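Long-range contacts in fructose-bisphosphate aldolase class I (Thermoproteus tenax, PDB 1W8S), which belongs to the DeoC/LacD family of aldolases and has the TIM-barrel fold, with 1,6-di-O-phosphono-beta-D-fructofuranose bound in its pocket: residues Glu155-Val161 / Ile178-Gly182; Pro198-Gly203 / Ala225-Val230. The protein carries 2 engineered substitutions. Residue numbers count along the deposited sequence, not the author numbering.

Contact 1: Glu155-Val161 / Ile178-Gly182; sequences ETAPEIV and IKYTG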
loop_
_atom_site.group_PDB
_atom_site.type_symbol
_atom_site.label_atom_id
_atom_site.label_comp_id
_atom_site.label_asym_id
_atom_site.label_seq_id
_atom_site.Cartn_x
_atom_site.Cartn_y
_atom_site.Cartn_z
ATOM N N GLU E 155 12.270 -9.139 25.833
ATOM C CA GLU E 155 10.990 -9.737 25.518
ATOM C C GLU E 155 10.321 -10.521 26.659
ATOM O O GLU E 155 9.123 -10.760 26.587
ATOM C CB GLU E 155 11.122 -10.641 24.302
ATOM C CG GLU E 155 11.386 -9.856 23.028
ATOM C CD GLU E 155 11.507 -10.727 21.795
ATOM O OE1 GLU E 155 10.873 -11.789 21.731
ATOM O OE2 GLU E 155 12.235 -10.323 20.879
ATOM N N THR E 156 11.086 -10.933 27.670
ATOM C CA THR E 156 10.522 -11.661 28.805
ATOM C C THR E 156 10.435 -10.803 30.060
ATOM O O THR E 156 10.145 -11.300 31.118
ATOM C CB THR E 156 11.322 -12.950 29.094
ATOM O OG1 THR E 156 12.688 -12.633 29.346
ATOM C CG2 THR E 156 11.348 -13.887 27.886
ATOM N N ALA E 157 10.646 -9.503 29.947
ATOM C CA ALA E 157 10.406 -8.603 31.082
ATOM C C ALA E 157 8.950 -8.675 31.528
ATOM O O ALA E 157 8.071 -8.813 30.705
ATOM C CB ALA E 157 10.759 -7.176 30.712
ATOM N N PRO E 158 8.692 -8.595 32.830
ATOM C CA PRO E 158 7.323 -8.724 33.348
ATOM C C PRO E 158 6.312 -7.813 32.648
ATOM O O PRO E 158 5.253 -8.263 32.267
ATOM C CB PRO E 158 7.478 -8.342 34.825
ATOM C CG PRO E 158 8.844 -8.734 35.174
ATOM C CD PRO E 158 9.667 -8.406 33.928
ATOM N N GLU E 159 6.675 -6.554 32.479
ATOM C CA GLU E 159 5.796 -5.544 31.899
ATOM C C GLU E 159 5.606 -5.713 30.391
ATOM O O GLU E 159 4.570 -5.336 29.855
ATOM C CB GLU E 159 6.342 -4.153 32.243
ATOM C CG GLU E 159 7.563 -3.711 31.456
ATOM C CD GLU E 159 8.912 -4.131 32.021
ATOM O OE1 GLU E 159 8.995 -4.889 33.031
ATOM O OE2 GLU E 159 9.910 -3.671 31.412
ATOM N N ILE E 160 6.585 -6.315 29.715
ATOM C CA ILE E 160 6.465 -6.583 28.281
ATOM C C ILE E 160 5.527 -7.755 28.069
ATOM O O ILE E 160 4.641 -7.724 27.204
ATOM C CB ILE E 160 7.874 -6.847 27.639
ATOM C CG1 ILE E 160 8.774 -5.624 27.761
ATOM C CG2 ILE E 160 7.747 -7.277 26.200
ATOM C CD1 ILE E 160 8.268 -4.423 27.061
ATOM N N VAL E 161 5.661 -8.797 28.893
ATOM C CA VAL E 161 4.770 -9.952 28.722
ATOM C C VAL E 161 3.316 -9.606 29.098
ATOM O O VAL E 161 2.377 -10.016 28.425
ATOM C CB VAL E 161 5.294 -11.177 29.522
ATOM C CG1 VAL E 161 4.294 -12.300 29.578
ATOM C CG2 VAL E 161 6.652 -11.653 28.946
ATOM N N ILE E 178 1.959 -16.371 24.600
ATOM C CA ILE E 178 2.913 -15.346 25.022
ATOM C C ILE E 178 4.125 -16.014 25.674
ATOM O O ILE E 178 4.059 -17.182 26.046
ATOM C CB ILE E 178 2.278 -14.333 26.010
ATOM C CG1 ILE E 178 1.881 -15.020 27.321
ATOM C CG2 ILE E 178 1.092 -13.610 25.366
ATOM C CD1 ILE E 178 1.303 -14.094 28.332
ATOM N N LYS E 179 5.209 -15.258 25.818
ATOM C CA LYS E 179 6.446 -15.748 26.433
ATOM C C LYS E 179 6.339 -15.757 27.954
ATOM O O LYS E 179 5.675 -14.926 28.557
ATOM C CB LYS E 179 7.644 -14.863 25.992
ATOM C CG LYS E 179 7.927 -14.997 24.465
ATOM C CD LYS E 179 9.283 -14.428 24.018
ATOM C CE LYS E 179 9.625 -14.964 22.618
ATOM N NZ LYS E 179 10.938 -14.490 22.050
ATOM N N TYR E 180 7.030 -16.702 28.568
ATOM C CA TYR E 180 7.109 -16.803 30.006
ATOM C C TYR E 180 8.076 -15.754 30.562
ATOM O O TYR E 180 9.130 -15.494 29.967
ATOM C CB TYR E 180 7.595 -18.223 30.370
ATOM C CG TYR E 180 7.539 -18.559 31.835
ATOM C CD1 TYR E 180 6.428 -18.236 32.608
ATOM C CD2 TYR E 180 8.587 -19.239 32.454
ATOM C CE1 TYR E 180 6.368 -18.539 33.954
ATOM C CE2 TYR E 180 8.529 -19.549 33.822
ATOM C CZ TYR E 180 7.413 -19.191 34.561
ATOM O OH TYR E 180 7.334 -19.489 35.913
ATOM N N THR E 181 7.711 -15.157 31.705
ATOM C CA THR E 181 8.577 -14.210 32.404
ATOM C C THR E 181 9.700 -14.870 33.212
ATOM O O THR E 181 10.632 -14.185 33.648
ATOM C CB THR E 181 7.752 -13.332 33.363
ATOM O OG1 THR E 181 6.962 -14.162 34.262
ATOM C CG2 THR E 181 6.766 -12.453 32.551
ATOM N N GLY E 182 9.595 -16.177 33.463
ATOM C CA GLY E 182 10.578 -16.875 34.288
ATOM C C GLY E 182 10.177 -17.034 35.752
ATOM O O GLY E 182 10.936 -17.583 36.551
#
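E155 opens the contact with a salt bridge, its OE1 lying 2.7 Å from K179 NZ. Both ends have second partners: E155 OE2 pairs with R148, and K179 NZ forms a salt bridge to a phosphate oxygen of the bound FBP, so this lysine of the ligand pocket bridges E155 and the ligand. At T156 the two backbones come nearest, its CA 4.8 Å from T181 CA; the methyl CG2 of T156 rests 3.4 Å from Y180 O, and T156 O receives a CA-H...O contact from T181 CA at 3.5 Å. A157 is the N-cap of helix 158-171, the helix of a beta-alpha-beta unit between strands 141-145 and 175-179, and its carbonyl O accepts V161 N at 3.0 Å. P158, in the first turn, offers its CA to T181 CG2 at 3.9 Å, while T181 OG1 is hydrogen-bonded to T186 OG1. One turn on, V161 points toward I178-T181: CG1 meets I178 CD1 at 3.7 Å, and CB meets T181 CG2 at 3.6 Å.

Contact 2: Pro198-Gly203 / Ala225-Val230; sequences PVLMSG and ALGIAV. With FBP (1,6-di-O-phosphono-beta-D-fructofuranose), chain O.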
loop_
_atom_site.group_PDB
_atom_site.type_symbol
_atom_site.label_atom_id
_atom_site.label_comp_id
_atom_site.label_asym_id
_atom_site.label_seq_id
_atom_site.Cartn_x
_atom_site.Cartn_y
_atom_site.Cartn_z
ATOM N N PRO E 198 -7.847 -17.318 27.499
ATOM C CA PRO E 198 -6.816 -18.232 28.019
ATOM C C PRO E 198 -5.433 -18.003 27.439
ATOM O O PRO E 198 -5.291 -17.620 26.267
ATOM C CB PRO E 198 -7.335 -19.619 27.654
ATOM C CG PRO E 198 -8.255 -19.370 26.449
ATOM C CD PRO E 198 -8.875 -18.032 26.720
ATOM N N VAL E 199 -4.427 -18.289 28.267
ATOM C CA VAL E 199 -3.028 -18.033 27.971
ATOM C C VAL E 199 -2.276 -19.344 27.857
ATOM O O VAL E 199 -2.375 -20.204 28.729
ATOM C CB VAL E 199 -2.356 -17.197 29.105
ATOM C CG1 VAL E 199 -0.826 -17.149 28.943
ATOM C CG2 VAL E 199 -2.885 -15.787 29.119
ATOM N N LEU E 200 -1.529 -19.455 26.769
ATOM C CA LEU E 200 -0.605 -20.527 26.472
ATOM C C LEU E 200 0.806 -19.992 26.507
ATOM O O LEU E 200 1.111 -18.959 25.911
ATOM C CB LEU E 200 -0.881 -21.077 25.079
ATOM C CG LEU E 200 -2.200 -21.821 24.863
ATOM C CD1 LEU E 200 -2.383 -22.131 23.379
ATOM C CD2 LEU E 200 -2.256 -23.107 25.706
ATOM N N MET E 201 1.675 -20.684 27.210
ATOM C CA MET E 201 3.077 -20.307 27.293
ATOM C C MET E 201 3.778 -20.853 26.063
ATOM O O MET E 201 3.651 -22.028 25.744
ATOM C CB MET E 201 3.709 -20.923 28.552
ATOM C CG MET E 201 5.250 -20.846 28.633
ATOM S SD MET E 201 6.032 -22.488 28.784
ATOM C CE MET E 201 7.721 -22.016 29.048
ATOM N N SER E 202 4.520 -19.991 25.377
ATOM C CA SER E 202 5.404 -20.403 24.298
ATOM C C SER E 202 6.617 -21.097 24.897
ATOM O O SER E 202 7.266 -20.547 25.776
ATOM C CB SER E 202 5.859 -19.147 23.541
ATOM O OG SER E 202 6.377 -19.516 22.286
ATOM N N GLY E 203 6.937 -22.299 24.433
ATOM C CA GLY E 203 7.999 -23.093 25.036
ATOM C C GLY E 203 9.374 -22.453 25.117
ATOM O O GLY E 203 10.024 -22.531 26.176
ATOM N N ALA E 225 -2.154 -20.098 33.944
ATOM C CA ALA E 225 -2.275 -20.258 32.490
ATOM C C ALA E 225 -3.015 -21.546 32.093
ATOM O O ALA E 225 -3.072 -22.536 32.857
ATOM C CB ALA E 225 -0.941 -20.223 31.864
ATOM N N LEU E 226 -3.524 -21.543 30.863
ATOM C CA LEU E 226 -4.210 -22.695 30.318
ATOM C C LEU E 226 -3.262 -23.850 30.025
ATOM O O LEU E 226 -3.665 -24.999 30.052
ATOM C CB LEU E 226 -4.965 -22.327 29.036
ATOM C CG LEU E 226 -5.752 -23.459 28.393
ATOM C CD1 LEU E 226 -6.914 -23.918 29.270
ATOM C CD2 LEU E 226 -6.237 -23.050 27.049
ATOM N N GLY E 227 -2.015 -23.538 29.721
ATOM C CA GLY E 227 -1.066 -24.564 29.328
ATOM C C GLY E 227 0.062 -24.041 28.450
ATOM O O GLY E 227 0.501 -22.903 28.610
ATOM N N ILE E 228 0.532 -24.880 27.529
ATOM C CA ILE E 228 1.741 -24.566 26.808
ATOM C C ILE E 228 1.581 -24.846 25.317
ATOM O O ILE E 228 0.813 -25.719 24.934
ATOM C CB ILE E 228 2.935 -25.342 27.403
ATOM C CG1 ILE E 228 2.847 -26.845 27.106
ATOM C CG2 ILE E 228 2.986 -25.146 28.923
ATOM C CD1 ILE E 228 4.003 -27.653 27.670
ATOM N N ALA E 229 2.298 -24.064 24.511
ATOM C CA ALA E 229 2.441 -24.312 23.096
ATOM C C ALA E 229 3.936 -24.523 22.923
ATOM O O ALA E 229 4.701 -23.584 23.051
ATOM C CB ALA E 229 1.936 -23.128 22.276
ATOM N N VAL E 230 4.340 -25.777 22.726
ATOM C CA VAL E 230 5.734 -26.183 22.853
ATOM C C VAL E 230 6.178 -26.876 21.560
ATOM O O VAL E 230 5.459 -27.700 21.008
ATOM C CB VAL E 230 5.914 -27.149 24.079
ATOM C CG1 VAL E 230 5.026 -28.391 23.972
ATOM C CG2 VAL E 230 7.373 -27.549 24.307
HETATM P P1 FBP O . 8.878 -23.283 20.841
HETATM O O1P FBP O . 9.870 -24.069 20.077
HETATM O O2P FBP O . 8.302 -23.989 22.105
HETATM O O3P FBP O . 9.399 -21.918 21.301
HETATM O O1 FBP O . 7.646 -23.045 19.857
HETATM C C1 FBP O . 6.566 -22.218 20.229
HETATM C C2 FBP O . 6.589 -20.946 19.370
HETATM O O2 FBP O . 5.536 -20.049 19.788
HETATM C C3 FBP O . 6.458 -21.207 17.863
HETATM O O3 FBP O . 5.138 -21.466 17.413
HETATM C C4 FBP O . 7.047 -19.914 17.299
HETATM O O4 FBP O . 7.538 -20.003 15.972
HETATM C C5 FBP O . 8.200 -19.666 18.261
HETATM O O5 FBP O . 7.815 -20.230 19.527
HETATM C C6 FBP O . 8.489 -18.174 18.377
HETATM O O6 FBP O . 9.497 -17.976 19.353
HETATM P P2 FBP O . 10.862 -17.184 18.996
HETATM O O4P FBP O . 11.966 -17.866 19.769
HETATM O O5P FBP O . 11.066 -17.168 17.480
HETATM O O6P FBP O . 10.825 -15.760 19.579
#
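Two neighbouring parallel strands show how small residues make room for large ones. Their axes approach to 4.1 Å and their directions differ by 40°, a twist expected of adjacent barrel strands, and a ladder joins them: M201 N donates to G227 O at 2.9 Å, A229 N to M201 O at 2.7 Å, and G203 N to A229 O at 2.9 Å. Where the ladder begins, V199 O takes L226 N at 2.8 Å and, weakly, G227 N at 3.5 Å.

The face bearing L200, S202 and A229 has a hollow at G227, which has no side chain; L200 leans over it, its CD2 reaching 3.8 Å from I228 N. L226 CD2 abuts this leucine (4.2 Å to L200 CD2) and also P198 CB at 3.7 Å, filling the N-terminal end of the pair, where residues of helix 4-12 also pack. Farther along, the small A229 leaves its CB 4.5 Å from L200 CB. On the other face M201 and I228 lie side by side, M201 SD 4.0 Å from I228 CG2, and helix 210-222 packs on M201.

At the C-terminal ends the bumps give way to ligand. S202 OG hydrogen-bonds FBP O2 at 2.7 Å, and the bare CA of G203 lets phosphate oxygen O2P come within 3.1 Å, where a CB would clash. Strand 199-202, helix 210-222 and strand 227-230 form a beta-alpha-beta unit of the TIM barrel, with the ligand at the C-terminal ends of its strands, the usual site in this fold.

How the contacts relate
The two contacts follow one another along the chain, contact 1 closing before contact 2 opens, and their centres are 13 Å apart. Each comes from a beta-alpha-beta unit of the same barrel: contact 1 joins a helix start to segment 178-182, on strand 175-179, whereas contact 2 pairs two strands directly. Strand 175-179 is the neighbour of strand 199-202, so the contacts touch through I178, whose O lies 2.9 Å from S202 N and whose N lies 3.0 Å from L200 O, both probable hydrogen bonds. Y180 CB also packs on M201 CG at 3.9 Å. Two units, linked by helix 184-193, thus bring residues of both contacts to one FBP pocket.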